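Long-range contacts in hypothetical protein (Nostoc punctiforme, PDB 2O62), which is of unknown function but contains two calycin-like beta regions, the second related to a biogenesis factor for ATP synthase: residues Ser90-Glu95 with Gln109-Asn114; Leu122-Leu127 with Leu214-Ala219; Ala133-Leu138 with Trp239-Asp244; Thr166-Gln171 with Val265-Val270. One frame throughout, in Å; residues are numbered along the deposited sequence.

Contact 1 pairs two neighbouring strands of the N-terminal sheet, at the start of one and the end of the other. Contacts 3 and 4 lie on the other side of the chain's centre. Contact 1 is a partly buried hairpin pairing, with backbone bonds inside and charged side chains at its open end. Contact 2 is buried. It joins the N-terminal sheet to a turn of the C-terminal barrel, with mostly carbon contacts and no direct hydrogen bond. Contact 3 touches contact 2 through D217 and G218 and is held mainly by one arginine. Contact 4 is buried, probably on the inner side of the barrel, and rests on one glutamate. Contacts 3 and 4 share the barrel, and D244 meets R269 between them.

Contact 1 (Ser90-Glu95 with Gln109-Asn114); sequences SEFGGE and QLFDRN
G94 and Q109 form a hydrogen-bonded antiparallel pair. G94 N donates to Q109 O at 3.0 Å, and Q109 N returns a bond to G94 O at 3.0 Å. Further along, F111 N donates to F92 O at 3.1 Å. A water extends the ladder by accepting from F92 N and donating to D112 O. Beyond it, E91 OE2 stands 4.1 Å above the guanidinium plane of R113, over its centre. No N-H points at this oxygen, so any attraction is probably between the charges alone. E91 OE1 is also close to F111 O, but both are acceptors.

On the side of the strands that faces the barrel, the F92 and F111 side chains run side by side in the same direction. CD2 of F92 sits 3.5 Å from CE1 of F111, over one face of the F111 ring and offset toward its rim. The ring planes differ by 50°. L235 and P224 of the barrel touch both rings. An alanine in place of F111 would probably leave the F92 ring without this neighbour and open a gap toward L235. The mouth of hairpin 93-100/103-111 thus sets a largely apolar face against the barrel, with opposite charges near each other at E91 and R113.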
# COMPACT_ATOMS: atom_id res chain seq x y z
N SER A 90 -18.75 -1.25 9.08
CA SER A 90 -17.39 -1.62 8.75
C SER A 90 -16.87 -0.63 7.77
O SER A 90 -17.17 -0.76 6.59
CB SER A 90 -17.32 -2.99 8.09
OG SER A 90 -17.61 -4.02 9.02
N GLU A 91 -16.08 0.34 8.25
CA GLU A 91 -15.48 1.36 7.39
C GLU A 91 -14.47 0.79 6.41
O GLU A 91 -13.85 -0.22 6.65
CB GLU A 91 -14.78 2.44 8.23
CG GLU A 91 -15.73 3.30 9.06
CD GLU A 91 -15.04 4.12 10.16
OE1 GLU A 91 -13.89 3.83 10.56
OE2 GLU A 91 -15.71 5.05 10.64
N PHE A 92 -14.26 1.50 5.31
CA PHE A 92 -13.22 1.15 4.36
C PHE A 92 -11.84 1.57 4.94
O PHE A 92 -11.73 2.43 5.82
CB PHE A 92 -13.46 1.85 3.04
CG PHE A 92 -12.58 1.38 1.90
CD1 PHE A 92 -12.48 0.02 1.60
CD2 PHE A 92 -11.93 2.29 1.11
CE1 PHE A 92 -11.73 -0.39 0.55
CE2 PHE A 92 -11.17 1.90 0.05
CZ PHE A 92 -11.06 0.55 -0.22
N GLY A 93 -10.81 0.91 4.45
CA GLY A 93 -9.46 1.10 4.93
C GLY A 93 -8.64 -0.16 4.79
O GLY A 93 -9.09 -1.12 4.17
N GLY A 94 -7.44 -0.16 5.37
CA GLY A 94 -6.61 -1.35 5.37
C GLY A 94 -5.16 -0.93 5.16
O GLY A 94 -4.86 0.25 5.03
N GLU A 95 -4.27 -1.91 5.10
CA GLU A 95 -2.83 -1.68 5.07
C GLU A 95 -2.21 -2.30 3.83
O GLU A 95 -2.51 -3.46 3.50
CB GLU A 95 -2.21 -2.32 6.30
CG GLU A 95 -0.69 -2.24 6.36
CD GLU A 95 -0.11 -2.95 7.57
OE1 GLU A 95 -0.87 -3.58 8.33
OE2 GLU A 95 1.12 -2.92 7.75
N GLN A 109 -4.59 3.24 5.31
CA GLN A 109 -5.64 4.19 5.02
C GLN A 109 -6.86 3.93 5.87
O GLN A 109 -7.23 2.76 6.09
CB GLN A 109 -6.07 4.11 3.54
CG GLN A 109 -4.94 4.38 2.53
CD GLN A 109 -5.43 4.63 1.11
OE1 GLN A 109 -6.47 5.29 0.90
NE2 GLN A 109 -4.66 4.17 0.14
N LEU A 110 -7.48 5.01 6.31
CA LEU A 110 -8.60 4.98 7.24
C LEU A 110 -9.68 5.91 6.72
O LEU A 110 -9.42 7.08 6.45
CB LEU A 110 -8.16 5.43 8.63
CG LEU A 110 -7.04 4.62 9.27
CD1 LEU A 110 -6.61 5.31 10.53
CD2 LEU A 110 -7.49 3.18 9.60
N PHE A 111 -10.88 5.35 6.51
CA PHE A 111 -12.04 6.09 6.02
C PHE A 111 -13.07 6.23 7.11
O PHE A 111 -13.23 5.33 7.97
CB PHE A 111 -12.65 5.39 4.77
CG PHE A 111 -11.74 5.43 3.55
CD1 PHE A 111 -10.59 4.65 3.50
CD2 PHE A 111 -12.01 6.29 2.48
CE1 PHE A 111 -9.73 4.68 2.40
CE2 PHE A 111 -11.13 6.31 1.39
CZ PHE A 111 -10.00 5.51 1.37
N ASP A 112 -13.81 7.31 7.04
CA ASP A 112 -14.85 7.61 8.00
C ASP A 112 -16.19 6.98 7.65
O ASP A 112 -16.30 6.18 6.72
CB ASP A 112 -14.94 9.13 8.23
CG ASP A 112 -15.50 9.89 7.06
OD1 ASP A 112 -16.24 9.31 6.27
OD2 ASP A 112 -15.18 11.11 6.97
N ARG A 113 -17.21 7.30 8.42
CA ARG A 113 -18.52 6.69 8.21
C ARG A 113 -19.23 7.15 6.96
O ARG A 113 -20.17 6.49 6.54
CB ARG A 113 -19.40 6.90 9.44
CG ARG A 113 -18.84 6.19 10.63
CD ARG A 113 -19.72 6.36 11.82
NE ARG A 113 -18.96 6.02 13.01
CZ ARG A 113 -18.76 4.78 13.42
NH1 ARG A 113 -19.24 3.74 12.73
NH2 ARG A 113 -18.05 4.56 14.49
N ASN A 114 -18.83 8.30 6.43
CA ASN A 114 -19.41 8.84 5.20
C ASN A 114 -18.61 8.40 3.98
O ASN A 114 -18.84 8.88 2.86
CB ASN A 114 -19.47 10.36 5.27
CG ASN A 114 -20.30 10.87 6.44
OD1 ASN A 114 -19.84 11.71 7.21
ND2 ASN A 114 -21.50 10.35 6.59
O HOH W 1 -15.72 4.06 4.95

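Contact 2 (Leu122-Leu127 with Leu214-Ala219)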
# COMPACT_ATOMS: atom_id res chain seq x y z
N LEU A 122 1.74 5.96 8.15
CA LEU A 122 2.90 5.58 7.37
C LEU A 122 3.91 5.02 8.31
O LEU A 122 4.31 5.68 9.24
CB LEU A 122 3.46 6.78 6.64
CG LEU A 122 4.46 6.48 5.53
CD1 LEU A 122 3.74 5.83 4.34
CD2 LEU A 122 5.06 7.82 5.13
N ILE A 123 4.25 3.74 8.12
CA ILE A 123 5.16 3.06 8.97
C ILE A 123 6.42 2.79 8.15
O ILE A 123 6.43 1.94 7.24
CB ILE A 123 4.55 1.77 9.50
CG1 ILE A 123 3.21 2.06 10.23
CG2 ILE A 123 5.53 1.05 10.40
CD1 ILE A 123 2.36 0.79 10.56
N ARG A 124 7.49 3.50 8.48
CA ARG A 124 8.78 3.41 7.78
C ARG A 124 9.77 2.69 8.65
O ARG A 124 10.19 3.23 9.65
CB ARG A 124 9.32 4.80 7.44
CG ARG A 124 8.44 5.56 6.46
CD ARG A 124 8.75 7.03 6.47
NE ARG A 124 8.12 7.70 7.59
CZ ARG A 124 8.23 9.00 7.86
NH1 ARG A 124 8.94 9.78 7.09
NH2 ARG A 124 7.58 9.51 8.88
N GLU A 125 10.17 1.50 8.22
CA GLU A 125 10.95 0.59 9.03
C GLU A 125 12.20 0.16 8.32
O GLU A 125 12.19 -0.09 7.12
CB GLU A 125 10.13 -0.64 9.39
CG GLU A 125 9.01 -0.35 10.39
CD GLU A 125 8.00 -1.45 10.47
OE1 GLU A 125 7.72 -2.10 9.44
OE2 GLU A 125 7.43 -1.68 11.57
N HIS A 126 13.28 0.05 9.08
CA HIS A 126 14.57 -0.45 8.60
C HIS A 126 15.02 -1.53 9.59
O HIS A 126 14.77 -1.50 10.82
CB HIS A 126 15.60 0.67 8.47
CG HIS A 126 15.89 1.37 9.75
ND1 HIS A 126 15.11 2.41 10.22
CD2 HIS A 126 16.84 1.14 10.69
CE1 HIS A 126 15.59 2.80 11.39
NE2 HIS A 126 16.63 2.04 11.70
N LEU A 127 15.69 -2.52 9.05
CA LEU A 127 16.26 -3.55 9.88
C LEU A 127 17.25 -2.94 10.86
O LEU A 127 18.12 -2.13 10.48
CB LEU A 127 16.98 -4.59 9.03
CG LEU A 127 16.05 -5.56 8.34
CD1 LEU A 127 16.95 -6.42 7.49
CD2 LEU A 127 15.25 -6.42 9.40
N LEU A 214 0.78 12.50 -2.22
CA LEU A 214 2.21 12.24 -2.30
C LEU A 214 2.80 12.42 -0.90
O LEU A 214 2.49 13.41 -0.22
CB LEU A 214 2.85 13.25 -3.23
CG LEU A 214 2.16 13.35 -4.61
CD1 LEU A 214 2.85 14.43 -5.42
CD2 LEU A 214 2.14 12.04 -5.31
N LEU A 215 3.59 11.45 -0.46
CA LEU A 215 4.05 11.40 0.90
C LEU A 215 5.55 11.27 1.05
O LEU A 215 6.30 11.13 0.05
CB LEU A 215 3.38 10.18 1.57
CG LEU A 215 1.85 10.27 1.78
CD1 LEU A 215 1.26 8.87 2.02
CD2 LEU A 215 1.52 11.25 2.92
N PRO A 216 6.03 11.33 2.31
CA PRO A 216 7.42 11.00 2.55
C PRO A 216 7.86 9.58 2.11
O PRO A 216 7.04 8.64 1.90
CB PRO A 216 7.54 11.12 4.07
CG PRO A 216 6.46 12.05 4.48
CD PRO A 216 5.34 11.75 3.57
N ASP A 217 9.17 9.43 1.99
CA ASP A 217 9.81 8.14 1.73
C ASP A 217 9.38 7.52 0.40
O ASP A 217 9.27 6.30 0.27
CB ASP A 217 9.50 7.18 2.87
CG ASP A 217 10.40 5.92 2.85
OD1 ASP A 217 11.64 6.03 2.62
OD2 ASP A 217 9.87 4.79 3.03
N GLY A 218 9.09 8.40 -0.56
CA GLY A 218 8.68 8.02 -1.93
C GLY A 218 7.32 7.33 -1.98
O GLY A 218 6.96 6.72 -2.99
N ALA A 219 6.52 7.50 -0.92
CA ALA A 219 5.21 6.87 -0.80
C ALA A 219 4.08 7.67 -1.44
O ALA A 219 4.09 8.90 -1.48
CB ALA A 219 4.89 6.62 0.63
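R124 brings its guanidinium up to the P216 ring at a slant, and the two side chains cross obliquely. The nearest atoms are R124 NH1 and P216 CB, 3.6 Å apart. The other flat group is the D217 carboxylate, whose plane is turned 47° from the guanidinium. R124 and D217 slide past each other in opposite directions. Their aliphatic parts touch, with R124 CD 3.7 Å from D217 CB. The bend at chi3 (-79°) turns NE off the line of the chain. R124 NE and D217 OD2 stay 5.7 Å apart, too far for a salt bridge.

R124 NH1 forms a salt bridge with E134, and NH2 a hydrogen bond with S21 OG. D217 OD2 forms a salt bridge with R103.

L122 completes the contact. Its CD1 lies 4.0 Å from A219 CB, and its CD2 is 3.9 Å from P216 O. That same oxygen accepts from A219 N at 3.1 Å, closing a beta turn whose central residues, D217 and G218, both have positive phi. An alanine in place of R124 would probably leave E134 without this charge partner and uncover the sides of P216 and D217. The turn between strands 210-214 and 219-224 thus meets strand 117-127 of the other sheet mainly through carbon contacts, while the charges beside them are probably balanced by separate partners.

Contact 3 (Ala133-Leu138 with Trp239-Asp244)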
# COMPACT_ATOMS: atom_id res chain seq x y z
N ALA A 133 17.81 4.82 5.50
CA ALA A 133 17.59 4.73 4.07
C ALA A 133 16.26 5.35 3.73
O ALA A 133 15.45 4.78 3.00
CB ALA A 133 17.64 3.28 3.63
N GLU A 134 16.02 6.54 4.27
CA GLU A 134 14.84 7.29 3.94
C GLU A 134 14.87 7.81 2.48
O GLU A 134 15.84 8.43 2.04
CB GLU A 134 14.68 8.44 4.91
CG GLU A 134 13.43 9.28 4.72
CD GLU A 134 12.16 8.65 5.29
OE1 GLU A 134 12.20 7.52 5.87
OE2 GLU A 134 11.11 9.32 5.15
N ARG A 135 13.82 7.53 1.73
CA ARG A 135 13.71 8.10 0.38
C ARG A 135 13.16 9.52 0.50
O ARG A 135 12.53 9.85 1.50
CB ARG A 135 12.76 7.29 -0.49
CG ARG A 135 13.38 6.04 -1.15
CD ARG A 135 13.79 4.96 -0.15
NE ARG A 135 14.32 3.83 -0.92
CZ ARG A 135 15.03 2.82 -0.44
NH1 ARG A 135 15.36 2.75 0.85
NH2 ARG A 135 15.44 1.88 -1.28
N PRO A 136 13.37 10.36 -0.53
CA PRO A 136 12.84 11.74 -0.58
C PRO A 136 11.32 11.81 -0.51
O PRO A 136 10.65 10.90 -0.97
CB PRO A 136 13.25 12.19 -1.97
CG PRO A 136 14.50 11.41 -2.28
CD PRO A 136 14.22 10.07 -1.69
N LEU A 137 10.79 12.92 -0.01
CA LEU A 137 9.39 13.22 -0.16
C LEU A 137 9.02 13.08 -1.64
O LEU A 137 9.67 13.67 -2.49
CB LEU A 137 9.14 14.68 0.24
CG LEU A 137 7.74 15.23 -0.09
CD1 LEU A 137 6.72 14.61 0.83
CD2 LEU A 137 7.76 16.79 0.06
N LEU A 138 7.96 12.34 -1.94
CA LEU A 138 7.55 12.15 -3.33
C LEU A 138 7.05 13.45 -3.97
O LEU A 138 6.26 14.16 -3.37
CB LEU A 138 6.48 11.09 -3.43
CG LEU A 138 6.07 10.58 -4.81
CD1 LEU A 138 7.21 9.95 -5.57
CD2 LEU A 138 4.95 9.60 -4.64
N TRP A 239 5.21 2.96 -3.81
CA TRP A 239 6.47 3.29 -3.20
C TRP A 239 7.52 3.41 -4.28
O TRP A 239 7.80 2.41 -4.93
CB TRP A 239 6.87 2.17 -2.27
CG TRP A 239 8.03 2.43 -1.38
CD1 TRP A 239 8.54 3.66 -1.02
CD2 TRP A 239 8.82 1.46 -0.72
NE1 TRP A 239 9.56 3.50 -0.14
CE2 TRP A 239 9.76 2.16 0.06
CE3 TRP A 239 8.78 0.06 -0.65
CZ2 TRP A 239 10.68 1.50 0.87
CZ3 TRP A 239 9.69 -0.58 0.15
CH2 TRP A 239 10.64 0.14 0.91
N LEU A 240 8.08 4.61 -4.43
CA LEU A 240 9.19 4.87 -5.36
C LEU A 240 10.47 4.46 -4.62
O LEU A 240 11.09 5.25 -3.87
CB LEU A 240 9.23 6.34 -5.76
CG LEU A 240 10.27 6.73 -6.81
CD1 LEU A 240 9.91 6.09 -8.16
CD2 LEU A 240 10.38 8.24 -6.92
N ILE A 241 10.85 3.21 -4.82
CA ILE A 241 11.94 2.59 -4.07
C ILE A 241 13.31 3.14 -4.47
O ILE A 241 14.18 3.30 -3.62
CB ILE A 241 11.93 1.06 -4.26
CG1 ILE A 241 10.61 0.47 -3.77
CG2 ILE A 241 13.07 0.43 -3.50
CD1 ILE A 241 10.36 -0.95 -4.19
N GLN A 242 13.49 3.38 -5.77
CA GLN A 242 14.65 4.07 -6.33
C GLN A 242 14.12 5.02 -7.39
O GLN A 242 12.98 4.89 -7.81
CB GLN A 242 15.61 3.06 -7.01
CG GLN A 242 16.09 1.91 -6.12
CD GLN A 242 16.95 2.37 -4.92
OE1 GLN A 242 17.45 3.51 -4.89
NE2 GLN A 242 17.12 1.48 -3.92
N SER A 243 14.94 5.93 -7.90
CA SER A 243 14.44 6.88 -8.94
C SER A 243 13.81 6.16 -10.15
O SER A 243 12.96 6.73 -10.82
CB SER A 243 15.52 7.85 -9.41
OG SER A 243 16.52 7.15 -10.12
N ASP A 244 14.22 4.92 -10.42
CA ASP A 244 13.76 4.18 -11.62
C ASP A 244 13.07 2.87 -11.28
O ASP A 244 12.89 2.01 -12.13
CB ASP A 244 14.96 3.92 -12.54
CG ASP A 244 16.11 3.20 -11.81
OD1 ASP A 244 15.96 2.75 -10.62
OD2 ASP A 244 17.20 3.13 -12.42
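A classic beta bulge lies at the end of strand 233-242, where I241 and Q242 both face one residue of strand 245-253. R135, from the loop that leads into the barrel, meets this bulge at the I241 carbonyl. R135 NE donates to I241 O at 2.8 Å with an N-H...O angle of 159°. R135 NH2 donates to the same oxygen at 3.0 Å. This is a side-on grip by two nitrogens, and the oxygen lies in the guanidinium plane. R135 NH1 donates to A133 O at 3.0 Å, also close to that plane. Bonds from all three nitrogens fix the rotation of the guanidinium.

The R135 chain bends at chi2 (66°), which carries CD off the extended line. Its CG rests 3.6 Å from L240 O. R135 NH2 and Q242 NE2 are 3.2 Å apart, but both are donors and form no bond. I241 CG2 packs against R135 NH2 at 3.6 Å. I241 CG1 lies over one face of the W239 ring, offset toward its rim.

Farther along the loop, L138 CD1 touches L240 CD2 at 3.8 Å. These two leucine side chains cross at about a right angle.

Outside the pair, D217 OD1 accepts from R135 N, and L240 is bonded to G218 through the backbone. Loop 133-138 and the end of strand 233-242 are therefore both tied to the turn at 216-219. The contact joins an arginine to a backbone carbonyl at a classic beta bulge, where the linker from the N-terminal sheet enters the antiparallel barrel.

Contact 4 (Thr166-Gln171 with Val265-Val270); sequences TTLKIQ and VTEERV
T166 lies across the E267 side chain at about a right angle. Its OG1 is 3.5 Å from E267 CG and 3.4 Å from E267 OE2. The second approach is a weak hydrogen bond, with the threonine hydroxyl as donor. OG1 takes the crowded position between the backbone N and the carbonyl carbon (chi1 65°). CG2 is then anti to the carbonyl carbon and touches V265 CG1 at 3.9 Å. V265 CG1 is also 3.7 Å from T166 OG1, so one valine methyl meets both branches of the threonine.

The two strands are not adjacent in the ten-stranded antiparallel barrel. Strand 145-155 stands between 162-172 and 259-269 where the barrel closes. The axes of segments 166-171 and 265-269 come within 8.1 Å and are inclined by 51°. T166, L168, V265 and E267 point toward each other, consistent with a place on the inner side of the barrel. T167 and T266 alternate with them and point away.

L168 also crosses E267 at about a right angle. Its CD2 is 3.6 Å from E267 OE1, and its CB is 3.7 Å from E267 OE2. Carbon atoms thus lie beside both carboxylate oxygens. The main polar partner of E267 is R248 on strand 245-253, which forms a salt bridge to OE2. This bond would probably stabilise the buried negative charge, with the T166 hydroxyl adding a little. L168 packs on R248 as well, and also on T182 of strand 178-184. A glycerol, probably from the crystallisation liquor, is bound about 4 Å from the L168 side chain.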
# COMPACT_ATOMS: atom_id res chain seq x y z
N THR A 166 2.19 -4.33 -17.20
CA THR A 166 1.73 -3.00 -16.84
C THR A 166 2.53 -1.96 -17.58
O THR A 166 3.70 -2.17 -17.87
CB THR A 166 1.87 -2.73 -15.37
OG1 THR A 166 3.25 -2.71 -14.98
CG2 THR A 166 1.15 -3.79 -14.57
N THR A 167 1.85 -0.84 -17.84
CA THR A 167 2.42 0.37 -18.40
C THR A 167 1.81 1.54 -17.60
O THR A 167 0.61 1.55 -17.30
CB THR A 167 2.05 0.50 -19.91
OG1 THR A 167 2.65 -0.59 -20.66
CG2 THR A 167 2.57 1.78 -20.48
N LEU A 168 2.61 2.53 -17.29
CA LEU A 168 2.10 3.75 -16.70
C LEU A 168 2.81 4.91 -17.35
O LEU A 168 4.03 4.95 -17.37
CB LEU A 168 2.38 3.70 -15.20
CG LEU A 168 2.15 4.89 -14.29
CD1 LEU A 168 0.76 5.37 -14.48
CD2 LEU A 168 2.33 4.37 -12.84
N LYS A 169 2.05 5.81 -17.96
CA LYS A 169 2.59 7.03 -18.57
C LYS A 169 1.99 8.22 -17.82
O LYS A 169 0.78 8.26 -17.60
CB LYS A 169 2.21 7.12 -20.06
CG LYS A 169 2.53 5.84 -20.84
CD LYS A 169 2.28 5.92 -22.33
CE LYS A 169 2.88 4.70 -23.07
NZ LYS A 169 2.75 4.80 -24.57
N ILE A 170 2.83 9.17 -17.43
CA ILE A 170 2.40 10.32 -16.67
C ILE A 170 3.06 11.54 -17.30
O ILE A 170 4.28 11.59 -17.41
CB ILE A 170 2.77 10.18 -15.17
CG1 ILE A 170 2.18 8.90 -14.63
CG2 ILE A 170 2.24 11.35 -14.36
CD1 ILE A 170 2.53 8.62 -13.19
N GLN A 171 2.26 12.47 -17.77
CA GLN A 171 2.81 13.67 -18.35
C GLN A 171 1.96 14.88 -17.97
O GLN A 171 0.76 14.75 -17.74
CB GLN A 171 2.90 13.54 -19.88
CG GLN A 171 3.69 12.27 -20.39
CD GLN A 171 5.28 12.25 -20.21
OE1 GLN A 171 5.95 13.15 -19.66
NE2 GLN A 171 5.86 11.16 -20.73
N VAL A 265 2.39 -4.62 -8.25
CA VAL A 265 3.00 -4.16 -9.50
C VAL A 265 4.44 -3.75 -9.21
O VAL A 265 4.71 -3.03 -8.27
CB VAL A 265 2.27 -2.94 -9.98
CG1 VAL A 265 2.84 -2.45 -11.28
CG2 VAL A 265 0.77 -3.23 -10.10
N THR A 266 5.38 -4.23 -10.02
CA THR A 266 6.74 -3.71 -9.97
C THR A 266 7.07 -3.18 -11.34
O THR A 266 6.97 -3.92 -12.31
CB THR A 266 7.73 -4.82 -9.61
OG1 THR A 266 7.27 -5.49 -8.43
CG2 THR A 266 9.10 -4.23 -9.35
N GLU A 267 7.49 -1.92 -11.42
CA GLU A 267 7.68 -1.24 -12.67
C GLU A 267 8.99 -0.47 -12.66
O GLU A 267 9.45 -0.02 -11.62
CB GLU A 267 6.59 -0.19 -12.88
CG GLU A 267 5.22 -0.63 -12.91
CD GLU A 267 4.21 0.56 -12.87
OE1 GLU A 267 4.31 1.49 -12.01
OE2 GLU A 267 3.31 0.48 -13.72
N GLU A 268 9.60 -0.32 -13.84
CA GLU A 268 10.80 0.44 -13.97
C GLU A 268 10.61 1.59 -14.94
O GLU A 268 9.78 1.52 -15.84
CB GLU A 268 11.95 -0.48 -14.40
CG GLU A 268 11.77 -1.11 -15.74
CD GLU A 268 13.06 -1.74 -16.23
OE1 GLU A 268 13.75 -2.39 -15.42
OE2 GLU A 268 13.40 -1.55 -17.42
N ARG A 269 11.38 2.64 -14.72
CA ARG A 269 11.31 3.85 -15.52
C ARG A 269 11.93 3.57 -16.88
O ARG A 269 12.99 2.97 -16.95
CB ARG A 269 12.03 5.00 -14.81
CG ARG A 269 11.94 6.34 -15.49
CD ARG A 269 12.70 7.40 -14.66
NE ARG A 269 14.13 7.10 -14.53
CZ ARG A 269 15.00 7.85 -13.84
NH1 ARG A 269 14.60 8.96 -13.23
NH2 ARG A 269 16.29 7.50 -13.74
N VAL A 270 11.28 4.06 -17.94
CA VAL A 270 11.73 3.87 -19.29
C VAL A 270 12.57 5.04 -19.73
O VAL A 270 12.37 6.24 -19.45
CB VAL A 270 10.53 3.78 -20.28
CG1 VAL A 270 11.01 3.76 -21.72
CG2 VAL A 270 9.69 2.56 -20.02
OXT VAL A 270 13.55 4.78 -20.43